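Local coordinates for putative cytoplasmic protein (Salmonella enterica subsp. enterica serovar Typhimurium, PDB 4J32) that probably hydrolyses peptidoglycan as a papain-like NlpC/P60 cysteine peptidase, the type VI secretion effector Tae4, caught here in complex with its immunity protein Tai4, at residues E21-F26 with V140-G145; R27-S32 with P58-Y63; F70-N75 with F88-V93. One frame throughout, in Å; residues are numbered along the deposited sequence.

Contact 1 of 3, residues E21-F26 with V140-G145; sequences EAWLAF and VTLWNG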
loop_
_atom_site.group_PDB
_atom_site.type_symbol
_atom_site.label_atom_id
_atom_site.label_comp_id
_atom_site.label_asym_id
_atom_site.label_seq_id
_atom_site.Cartn_x
_atom_site.Cartn_y
_atom_site.Cartn_z
ATOM N N GLU A 21 -31.412 18.738 -25.263
ATOM C CA GLU A 21 -30.896 17.395 -25.599
ATOM C C GLU A 21 -29.672 17.020 -24.754
ATOM O O GLU A 21 -29.481 15.853 -24.414
ATOM C CB GLU A 21 -30.554 17.281 -27.075
ATOM C CG GLU A 21 -31.747 17.319 -27.995
ATOM C CD GLU A 21 -31.314 17.284 -29.436
ATOM O OE1 GLU A 21 -31.096 18.379 -29.990
ATOM O OE2 GLU A 21 -31.181 16.161 -29.993
ATOM N N ALA A 22 -28.828 17.999 -24.454
ATOM C CA ALA A 22 -27.632 17.743 -23.637
ATOM C C ALA A 22 -28.010 17.341 -22.222
ATOM O O ALA A 22 -27.445 16.401 -21.670
ATOM C CB ALA A 22 -26.736 18.980 -23.624
ATOM N N TRP A 23 -28.999 18.034 -21.657
ATOM C CA TRP A 23 -29.458 17.801 -20.278
ATOM C C TRP A 23 -30.113 16.435 -20.156
ATOM O O TRP A 23 -29.863 15.684 -19.182
ATOM C CB TRP A 23 -30.440 18.904 -19.867
ATOM C CG TRP A 23 -30.685 19.011 -18.362
ATOM C CD1 TRP A 23 -31.758 18.515 -17.663
ATOM C CD2 TRP A 23 -29.834 19.652 -17.392
ATOM N NE1 TRP A 23 -31.638 18.822 -16.327
ATOM C CE2 TRP A 23 -30.470 19.520 -16.131
ATOM C CE3 TRP A 23 -28.615 20.353 -17.471
ATOM C CZ2 TRP A 23 -29.912 20.041 -14.943
ATOM C CZ3 TRP A 23 -28.060 20.880 -16.279
ATOM C CH2 TRP A 23 -28.724 20.720 -15.037
ATOM N N LEU A 24 -30.954 16.097 -21.140
ATOM C CA LEU A 24 -31.554 14.773 -21.197
ATOM C C LEU A 24 -30.480 13.681 -21.272
ATOM O O LEU A 24 -30.553 12.656 -20.578
ATOM C CB LEU A 24 -32.480 14.693 -22.433
ATOM C CG LEU A 24 -33.226 13.422 -22.798
ATOM C CD1 LEU A 24 -34.336 13.813 -23.793
ATOM C CD2 LEU A 24 -32.325 12.324 -23.389
ATOM N N ALA A 25 -29.517 13.854 -22.157
ATOM C CA ALA A 25 -28.499 12.806 -22.353
ATOM C C ALA A 25 -27.655 12.629 -21.067
ATOM O O ALA A 25 -27.373 11.515 -20.637
ATOM C CB ALA A 25 -27.590 13.166 -23.533
ATOM N N PHE A 26 -27.297 13.746 -20.446
ATOM C CA PHE A 26 -26.506 13.695 -19.195
ATOM C C PHE A 26 -27.191 12.836 -18.130
ATOM O O PHE A 26 -26.533 12.026 -17.459
ATOM C CB PHE A 26 -26.229 15.099 -18.654
ATOM C CG PHE A 26 -25.158 15.117 -17.555
ATOM C CD1 PHE A 26 -23.838 15.434 -17.857
ATOM C CD2 PHE A 26 -25.491 14.745 -16.244
ATOM C CE1 PHE A 26 -22.844 15.437 -16.851
ATOM C CE2 PHE A 26 -24.501 14.731 -15.223
ATOM C CZ PHE A 26 -23.191 15.065 -15.544
ATOM N N VAL A 140 -15.958 19.378 -15.198
ATOM C CA VAL A 140 -16.726 19.788 -16.385
ATOM C C VAL A 140 -18.101 19.158 -16.250
ATOM O O VAL A 140 -18.206 17.944 -16.015
ATOM C CB VAL A 140 -16.165 19.221 -17.722
ATOM C CG1 VAL A 140 -16.770 19.985 -18.932
ATOM C CG2 VAL A 140 -14.658 19.218 -17.767
ATOM N N THR A 141 -19.149 19.968 -16.389
ATOM C CA THR A 141 -20.520 19.449 -16.260
ATOM C C THR A 141 -21.515 20.368 -16.999
ATOM O O THR A 141 -21.098 21.296 -17.689
ATOM C CB THR A 141 -20.922 19.222 -14.766
ATOM O OG1 THR A 141 -22.130 18.443 -14.687
ATOM C CG2 THR A 141 -21.074 20.518 -14.028
ATOM N N LEU A 142 -22.811 20.083 -16.872
ATOM C CA LEU A 142 -23.828 20.980 -17.410
ATOM C C LEU A 142 -24.408 21.818 -16.289
ATOM O O LEU A 142 -24.371 21.431 -15.116
ATOM C CB LEU A 142 -24.956 20.196 -18.106
ATOM C CG LEU A 142 -24.507 19.274 -19.246
ATOM C CD1 LEU A 142 -25.740 18.629 -19.812
ATOM C CD2 LEU A 142 -23.784 20.054 -20.330
ATOM N N TRP A 143 -24.927 22.976 -16.673
ATOM C CA TRP A 143 -25.448 23.969 -15.752
ATOM C C TRP A 143 -26.729 24.511 -16.364
ATOM O O TRP A 143 -26.737 24.926 -17.538
ATOM C CB TRP A 143 -24.379 25.075 -15.565
ATOM C CG TRP A 143 -24.852 26.318 -14.879
ATOM C CD1 TRP A 143 -25.205 27.503 -15.478
ATOM C CD2 TRP A 143 -25.024 26.515 -13.470
ATOM N NE1 TRP A 143 -25.574 28.428 -14.515
ATOM C CE2 TRP A 143 -25.469 27.846 -13.281
ATOM C CE3 TRP A 143 -24.819 25.703 -12.345
ATOM C CZ2 TRP A 143 -25.734 28.375 -12.012
ATOM C CZ3 TRP A 143 -25.082 26.231 -11.086
ATOM C CH2 TRP A 143 -25.528 27.556 -10.934
ATOM N N ASN A 144 -27.818 24.509 -15.596
ATOM C CA ASN A 144 -29.100 24.947 -16.164
ATOM C C ASN A 144 -29.532 26.357 -15.750
ATOM O O ASN A 144 -30.713 26.717 -15.896
ATOM C CB ASN A 144 -30.207 23.925 -15.848
ATOM C CG ASN A 144 -30.637 23.975 -14.392
ATOM O OD1 ASN A 144 -30.036 24.689 -13.579
ATOM N ND2 ASN A 144 -31.678 23.217 -14.053
ATOM N N GLY A 145 -28.590 27.151 -15.237
ATOM C CA GLY A 145 -28.894 28.483 -14.707
ATOM C C GLY A 145 -29.079 28.532 -13.195
ATOM O O GLY A 145 -29.066 29.607 -12.597
#
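W23 points its indole across at the end of the strand, benzo edge first. Its CG is anti to the backbone N (chi1 -164°), and that torsion carries the six-membered ring off the helix and out to the strand. There N144 comes down over one face: its CB sits 3.9 Å from the centroid of the W23 six-membered ring, a CH-pi contact, and the amide plane is tilted about 10° from the indole plane. In the plane of the same ring, at its edge, the backbone N of W143 is 3.8 Å from W23 CZ3. N144 OD1 accepts from the backbone N of S146, the bond of an Asx turn, and of I147, which holds the amide in this orientation.

L142 runs the other way, sliding past both aromatic rings of the helix. Its CB rests 3.7 Å from W23 CZ3, while L142 CD1 lies 3.4 Å from the backbone A22 O and 3.7 Å from the side-chain atom F26 CB. F26 crosses T141 at about a right angle, with F26 CZ 3.6 Å from T141 OG1. No hydrogen bond joins the two segments.

The arrangement is a helix packed on a sheet, with helix 19-28 against strand 138-143, an edge strand of the sheet within this chain, hydrogen-bonded to strand 124-131; behind, V64 of helix 57-67 closes on A22 and F26.

Contact 2 of 3, residues R27-S32 with P58-Y63; sequences RKVNHS and PIRMSY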
loop_
_atom_site.group_PDB
_atom_site.type_symbol
_atom_site.label_atom_id
_atom_site.label_comp_id
_atom_site.label_asym_id
_atom_site.label_seq_id
_atom_site.Cartn_x
_atom_site.Cartn_y
_atom_site.Cartn_z
ATOM N N ARG A 27 -28.502 13.010 -17.965
ATOM C CA ARG A 27 -29.259 12.236 -17.003
ATOM C C ARG A 27 -29.097 10.726 -17.185
ATOM O O ARG A 27 -29.033 9.990 -16.195
ATOM C CB ARG A 27 -30.742 12.630 -17.054
ATOM C CG ARG A 27 -31.601 11.969 -15.985
ATOM C CD ARG A 27 -33.060 12.376 -16.112
ATOM N NE ARG A 27 -33.267 13.787 -15.825
ATOM C CZ ARG A 27 -33.701 14.681 -16.712
ATOM N NH1 ARG A 27 -34.001 14.304 -17.958
ATOM N NH2 ARG A 27 -33.887 15.932 -16.335
ATOM N N LYS A 28 -28.999 10.264 -18.436
ATOM C CA LYS A 28 -28.889 8.820 -18.714
ATOM C C LYS A 28 -27.638 8.218 -18.078
ATOM O O LYS A 28 -27.590 7.018 -17.813
ATOM C CB LYS A 28 -28.866 8.521 -20.215
ATOM C CG LYS A 28 -30.007 9.159 -21.053
ATOM C CD LYS A 28 -31.402 9.026 -20.459
ATOM C CE LYS A 28 -31.969 7.627 -20.561
ATOM N NZ LYS A 28 -33.423 7.629 -20.135
ATOM N N VAL A 29 -26.633 9.059 -17.870
ATOM C CA VAL A 29 -25.365 8.606 -17.282
ATOM C C VAL A 29 -25.035 9.260 -15.940
ATOM O O VAL A 29 -23.893 9.177 -15.482
ATOM C CB VAL A 29 -24.174 8.751 -18.296
ATOM C CG1 VAL A 29 -24.350 7.781 -19.468
ATOM C CG2 VAL A 29 -24.028 10.213 -18.802
ATOM N N ASN A 30 -26.024 9.910 -15.318
ATOM C CA ASN A 30 -25.837 10.542 -14.017
ATOM C C ASN A 30 -25.972 9.510 -12.893
ATOM O O ASN A 30 -26.829 9.600 -11.999
ATOM C CB ASN A 30 -26.771 11.760 -13.842
ATOM C CG ASN A 30 -26.403 12.595 -12.631
ATOM O OD1 ASN A 30 -25.221 12.744 -12.304
ATOM N ND2 ASN A 30 -27.416 13.101 -11.928
ATOM N N HIS A 31 -25.122 8.491 -12.972
ATOM C CA HIS A 31 -25.136 7.382 -12.026
ATOM C C HIS A 31 -23.716 7.083 -11.583
ATOM O O HIS A 31 -22.784 7.772 -12.010
ATOM C CB HIS A 31 -25.753 6.139 -12.679
ATOM C CG HIS A 31 -27.131 6.385 -13.194
ATOM N ND1 HIS A 31 -28.221 6.472 -12.357
ATOM C CD2 HIS A 31 -27.586 6.642 -14.443
ATOM C CE1 HIS A 31 -29.304 6.723 -13.076
ATOM N NE2 HIS A 31 -28.944 6.837 -14.343
ATOM N N SER A 32 -23.567 6.067 -10.724
ATOM C CA SER A 32 -22.235 5.625 -10.281
ATOM C C SER A 32 -21.378 5.289 -11.495
ATOM O O SER A 32 -21.905 4.890 -12.531
ATOM C CB SER A 32 -22.330 4.417 -9.348
ATOM O OG SER A 32 -22.676 3.219 -10.048
ATOM N N PRO A 58 -15.493 13.072 -17.225
ATOM C CA PRO A 58 -15.307 13.263 -18.665
ATOM C C PRO A 58 -16.062 12.262 -19.539
ATOM O O PRO A 58 -16.377 12.560 -20.701
ATOM C CB PRO A 58 -13.784 13.119 -18.853
ATOM C CG PRO A 58 -13.342 12.252 -17.719
ATOM C CD PRO A 58 -14.245 12.641 -16.558
ATOM N N ILE A 59 -16.358 11.096 -18.971
ATOM C CA ILE A 59 -17.095 10.075 -19.701
ATOM C C ILE A 59 -18.545 10.531 -19.862
ATOM O O ILE A 59 -19.146 10.343 -20.929
ATOM C CB ILE A 59 -16.993 8.706 -18.995
ATOM C CG1 ILE A 59 -15.506 8.295 -18.867
ATOM C CG2 ILE A 59 -17.816 7.611 -19.782
ATOM C CD1 ILE A 59 -15.218 7.035 -17.989
ATOM N N ARG A 60 -19.110 11.147 -18.818
ATOM C CA ARG A 60 -20.480 11.657 -18.966
ATOM C C ARG A 60 -20.557 12.779 -20.012
ATOM O O ARG A 60 -21.483 12.809 -20.822
ATOM C CB ARG A 60 -21.067 12.140 -17.644
ATOM C CG ARG A 60 -21.139 11.097 -16.506
ATOM C CD ARG A 60 -21.853 11.714 -15.298
ATOM N NE ARG A 60 -21.895 10.788 -14.168
ATOM C CZ ARG A 60 -21.180 10.933 -13.058
ATOM N NH1 ARG A 60 -20.362 11.984 -12.890
ATOM N NH2 ARG A 60 -21.272 10.021 -12.105
ATOM N N MET A 61 -19.593 13.692 -19.993
ATOM C CA MET A 61 -19.539 14.770 -20.985
ATOM C C MET A 61 -19.355 14.212 -22.404
ATOM O O MET A 61 -19.963 14.697 -23.363
ATOM C CB MET A 61 -18.449 15.776 -20.612
ATOM C CG MET A 61 -18.859 16.726 -19.473
ATOM S SD MET A 61 -20.400 17.617 -19.791
ATOM C CE MET A 61 -19.972 18.521 -21.292
ATOM N N SER A 62 -18.531 13.171 -22.533
ATOM C CA SER A 62 -18.382 12.502 -23.829
ATOM C C SER A 62 -19.716 11.912 -24.317
ATOM O O SER A 62 -20.082 12.035 -25.491
ATOM C CB SER A 62 -17.318 11.400 -23.748
ATOM O OG SER A 62 -16.041 11.963 -23.479
ATOM N N TYR A 63 -20.430 11.259 -23.407
ATOM C CA TYR A 63 -21.748 10.721 -23.730
ATOM C C TYR A 63 -22.677 11.834 -24.258
ATOM O O TYR A 63 -23.331 11.658 -25.288
ATOM C CB TYR A 63 -22.344 10.026 -22.500
ATOM C CG TYR A 63 -23.694 9.372 -22.740
ATOM C CD1 TYR A 63 -23.777 8.030 -23.120
ATOM C CD2 TYR A 63 -24.885 10.088 -22.546
ATOM C CE1 TYR A 63 -25.015 7.419 -23.317
ATOM C CE2 TYR A 63 -26.139 9.487 -22.748
ATOM C CZ TYR A 63 -26.192 8.160 -23.135
ATOM O OH TYR A 63 -27.406 7.524 -23.327
#
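Two flat groups of helix 57-67, the Y63 ring and the R60 guanidinium, receive the chain where helix 19-28 gives out. On one face of the Y63 ring sits V29 CG1, 3.6 Å from the centroid and almost over its centre, a clean CH-pi contact. The R60 guanidinium is met at its edge, in plane, by the carbonyl oxygens of V29 and H31, while N30 OD1 stands farther off over one face. The carbonyls flank an inverse gamma turn centred on N30, closed by a weak bond from H31 N to V29 O, so R60 bonds to the carbonyls of both residues flanking N30.

The side chain of R60 is extended from CG to NE, which delivers the edge carrying NE and NH2 to the turn. The bond from R60 NH2 to H31 O is the shorter, 2.7 Å, and the straighter, 165° at the hydrogen. R60 NE to V29 O is 2.9 Å and more bent, 140°. Both donors stand above the planes of their carbonyls, yet both oxygens lie in the guanidinium plane, which fixes its rotation. The group is buried, and its positive charge probably polarises the two peptides.

V29 lies between R60 and Y63: its CG2 is 3.7 Å from R60 CB as the two side chains slide past each other. The contact sets the turn after helix 19-28 against helix 57-67, just before S32, at the N-cap of helix 33-40, takes the backbone N of D35 on its OG. At the outer end K28 crosses the tyrosine obliquely; NZ leads away to a bound 2-ethoxyethanol, but K28 CB stays 3.6 Å from Y63 OH.

Contact 3 of 3, residues F70-N75 with F88-V93; sequences FPIARN and FYIYRV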
loop_
_atom_site.group_PDB
_atom_site.type_symbol
_atom_site.label_atom_id
_atom_site.label_comp_id
_atom_site.label_asym_id
_atom_site.label_seq_id
_atom_site.Cartn_x
_atom_site.Cartn_y
_atom_site.Cartn_z
ATOM N N PHE A 70 -22.872 15.720 -31.820
ATOM C CA PHE A 70 -21.536 16.361 -31.850
ATOM C C PHE A 70 -20.457 15.393 -31.359
ATOM O O PHE A 70 -19.743 15.696 -30.398
ATOM C CB PHE A 70 -21.548 17.688 -31.061
ATOM C CG PHE A 70 -22.489 18.685 -31.638
ATOM C CD1 PHE A 70 -22.036 19.626 -32.554
ATOM C CD2 PHE A 70 -23.856 18.633 -31.342
ATOM C CE1 PHE A 70 -22.924 20.531 -33.138
ATOM C CE2 PHE A 70 -24.751 19.531 -31.934
ATOM C CZ PHE A 70 -24.293 20.466 -32.829
ATOM N N PRO A 71 -20.330 14.235 -32.038
ATOM C CA PRO A 71 -19.479 13.160 -31.532
ATOM C C PRO A 71 -18.008 13.558 -31.535
ATOM O O PRO A 71 -17.553 14.345 -32.385
ATOM C CB PRO A 71 -19.732 12.010 -32.510
ATOM C CG PRO A 71 -20.125 12.707 -33.790
ATOM C CD PRO A 71 -20.926 13.891 -33.342
ATOM N N ILE A 72 -17.293 13.024 -30.557
ATOM C CA ILE A 72 -15.838 13.156 -30.473
ATOM C C ILE A 72 -15.197 12.366 -31.610
ATOM O O ILE A 72 -15.423 11.153 -31.748
ATOM C CB ILE A 72 -15.343 12.664 -29.087
ATOM C CG1 ILE A 72 -15.886 13.606 -27.986
ATOM C CG2 ILE A 72 -13.804 12.583 -29.025
ATOM C CD1 ILE A 72 -15.768 13.032 -26.569
ATOM N N ALA A 73 -14.408 13.051 -32.429
ATOM C CA ALA A 73 -13.806 12.422 -33.607
ATOM C C ALA A 73 -12.786 11.376 -33.164
ATOM O O ALA A 73 -12.104 11.568 -32.152
ATOM C CB ALA A 73 -13.145 13.469 -34.497
ATOM N N ARG A 74 -12.691 10.284 -33.920
ATOM C CA ARG A 74 -11.712 9.230 -33.644
ATOM C C ARG A 74 -10.296 9.806 -33.510
ATOM O O ARG A 74 -9.533 9.435 -32.604
ATOM C CB ARG A 74 -11.735 8.180 -34.755
ATOM C CG ARG A 74 -10.829 6.993 -34.478
ATOM C CD ARG A 74 -10.436 6.254 -35.745
ATOM N NE ARG A 74 -9.559 7.036 -36.622
ATOM C CZ ARG A 74 -8.242 7.159 -36.467
ATOM N NH1 ARG A 74 -7.619 6.574 -35.455
ATOM N NH2 ARG A 74 -7.546 7.884 -37.325
ATOM N N ASN A 75 -9.946 10.720 -34.408
ATOM C CA ASN A 75 -8.583 11.239 -34.419
ATOM C C ASN A 75 -8.335 12.529 -33.627
ATOM O O ASN A 75 -7.300 13.167 -33.794
ATOM C CB ASN A 75 -8.088 11.373 -35.857
ATOM C CG ASN A 75 -8.753 12.507 -36.590
ATOM O OD1 ASN A 75 -9.724 13.099 -36.097
ATOM N ND2 ASN A 75 -8.237 12.829 -37.767
ATOM N N PHE A 88 -16.702 7.398 -29.233
ATOM C CA PHE A 88 -15.485 7.552 -28.421
ATOM C C PHE A 88 -15.675 8.427 -27.209
ATOM O O PHE A 88 -16.394 9.435 -27.263
ATOM C CB PHE A 88 -14.330 8.058 -29.289
ATOM C CG PHE A 88 -14.123 7.230 -30.524
ATOM C CD1 PHE A 88 -13.436 6.017 -30.460
ATOM C CD2 PHE A 88 -14.671 7.633 -31.744
ATOM C CE1 PHE A 88 -13.286 5.218 -31.608
ATOM C CE2 PHE A 88 -14.515 6.855 -32.892
ATOM C CZ PHE A 88 -13.827 5.638 -32.821
ATOM N N TYR A 89 -14.990 8.038 -26.128
ATOM C CA TYR A 89 -15.195 8.608 -24.801
ATOM C C TYR A 89 -13.872 8.990 -24.191
ATOM O O TYR A 89 -13.023 8.127 -23.930
ATOM C CB TYR A 89 -15.933 7.584 -23.910
ATOM C CG TYR A 89 -17.334 7.315 -24.406
ATOM C CD1 TYR A 89 -18.420 7.996 -23.863
ATOM C CD2 TYR A 89 -17.569 6.420 -25.468
ATOM C CE1 TYR A 89 -19.714 7.792 -24.346
ATOM C CE2 TYR A 89 -18.862 6.207 -25.961
ATOM C CZ TYR A 89 -19.924 6.898 -25.382
ATOM O OH TYR A 89 -21.188 6.714 -25.855
ATOM N N ILE A 90 -13.692 10.299 -23.996
ATOM C CA ILE A 90 -12.522 10.863 -23.330
ATOM C C ILE A 90 -12.603 10.579 -21.831
ATOM O O ILE A 90 -13.668 10.719 -21.228
ATOM C CB ILE A 90 -12.426 12.386 -23.644
ATOM C CG1 ILE A 90 -11.986 12.590 -25.110
ATOM C CG2 ILE A 90 -11.502 13.139 -22.619
ATOM C CD1 ILE A 90 -12.079 14.089 -25.586
ATOM N N TYR A 91 -11.487 10.174 -21.232
ATOM C CA TYR A 91 -11.522 9.695 -19.847
ATOM C C TYR A 91 -10.711 10.532 -18.853
ATOM O O TYR A 91 -10.687 10.230 -17.649
ATOM C CB TYR A 91 -11.179 8.198 -19.770
ATOM C CG TYR A 91 -9.825 7.800 -20.357
ATOM C CD1 TYR A 91 -8.669 7.896 -19.596
ATOM C CD2 TYR A 91 -9.715 7.320 -21.669
ATOM C CE1 TYR A 91 -7.418 7.510 -20.106
ATOM C CE2 TYR A 91 -8.475 6.920 -22.187
ATOM C CZ TYR A 91 -7.336 7.000 -21.391
ATOM O OH TYR A 91 -6.097 6.646 -21.873
ATOM N N ARG A 92 -10.043 11.566 -19.357
ATOM C CA ARG A 92 -9.332 12.531 -18.509
ATOM C C ARG A 92 -10.048 13.881 -18.495
ATOM O O ARG A 92 -10.430 14.419 -19.546
ATOM C CB ARG A 92 -7.884 12.719 -18.974
ATOM C CG ARG A 92 -7.047 11.454 -18.809
ATOM C CD ARG A 92 -5.587 11.662 -19.285
ATOM N NE ARG A 92 -4.767 10.555 -18.793
ATOM C CZ ARG A 92 -4.089 9.684 -19.546
ATOM N NH1 ARG A 92 -4.068 9.804 -20.878
ATOM N NH2 ARG A 92 -3.396 8.704 -18.960
ATOM N N VAL A 93 -10.197 14.429 -17.293
ATOM C CA VAL A 93 -10.782 15.753 -17.099
ATOM C C VAL A 93 -10.021 16.817 -17.881
ATOM O O VAL A 93 -10.631 17.603 -18.610
ATOM C CB VAL A 93 -10.842 16.134 -15.603
ATOM C CG1 VAL A 93 -11.358 17.603 -15.452
ATOM C CG2 VAL A 93 -11.796 15.148 -14.881
HETATM O O HOH W 1 -17.334 9.600 -30.991
#
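The water between I72 and F88 is gripped by two hydrogen bonds, one to each segment. It donates to I72 O at a short 2.6 Å and accepts from F88 N at 2.9 Å, so the two backbones are joined through it although no direct hydrogen bond crosses between them. I72 O does a second job: it lies at the edge of the F88 ring, near its plane, 3.6 Å from F88 CD2.

One face of that ring is taken by R74. Its CA stands over the rim, 4.1 Å from the F88 centroid in a CH-pi contact, and the aliphatic part of the side chain follows the ring outward, both pointing the same way, with R74 CB 3.6 Å from F88 CE2 and R74 CG 3.7 Å from F88 CZ. A bend at chi3 (68°) then takes the arginine head away, its guanidinium 82° from the ring plane, so the contact uses the methylenes and not the charge.

On the inner side I72 crosses I90 obliquely, CD1 to CD1 at 4.0 Å, and I72 CD1 also rests 3.7 Å from F88 O. The contact thus ties the loop after helix 57-67 to strand 88-90 of a two-stranded hairpin. N66 of helix 57-67 holds both, accepting from I72 N and donating to F88 O, while M96 and Y99 of helix 93-103 pack on I72. Further along, R92, at the N-cap of helix 93-103, reaches over to the Tai4 chain, NE to L44 O and NH1 to Q49 O.

Overall arrangement
Helix 57-67 lies at the middle of the arrangement. Contacts 1 and 2 share helix 19-28, have centres about 10 Å apart and touch where F26 CZ meets R60 CD at 3.6 Å. Contact 3 lies about 13 Å from contact 2, centre to centre, and meets it through S62 OG and I90 N, 2.9 Å apart, a probable hydrogen bond; from contact 1 its centre is about 17 Å away. Along the chain, contact 2 closes before contact 3 opens, both between the two segments of contact 1. The series runs from the four-stranded sheet across the helices to the small hairpin, consistent with a papain-like fold, and ends at the Tai4 interface with R92 and V93.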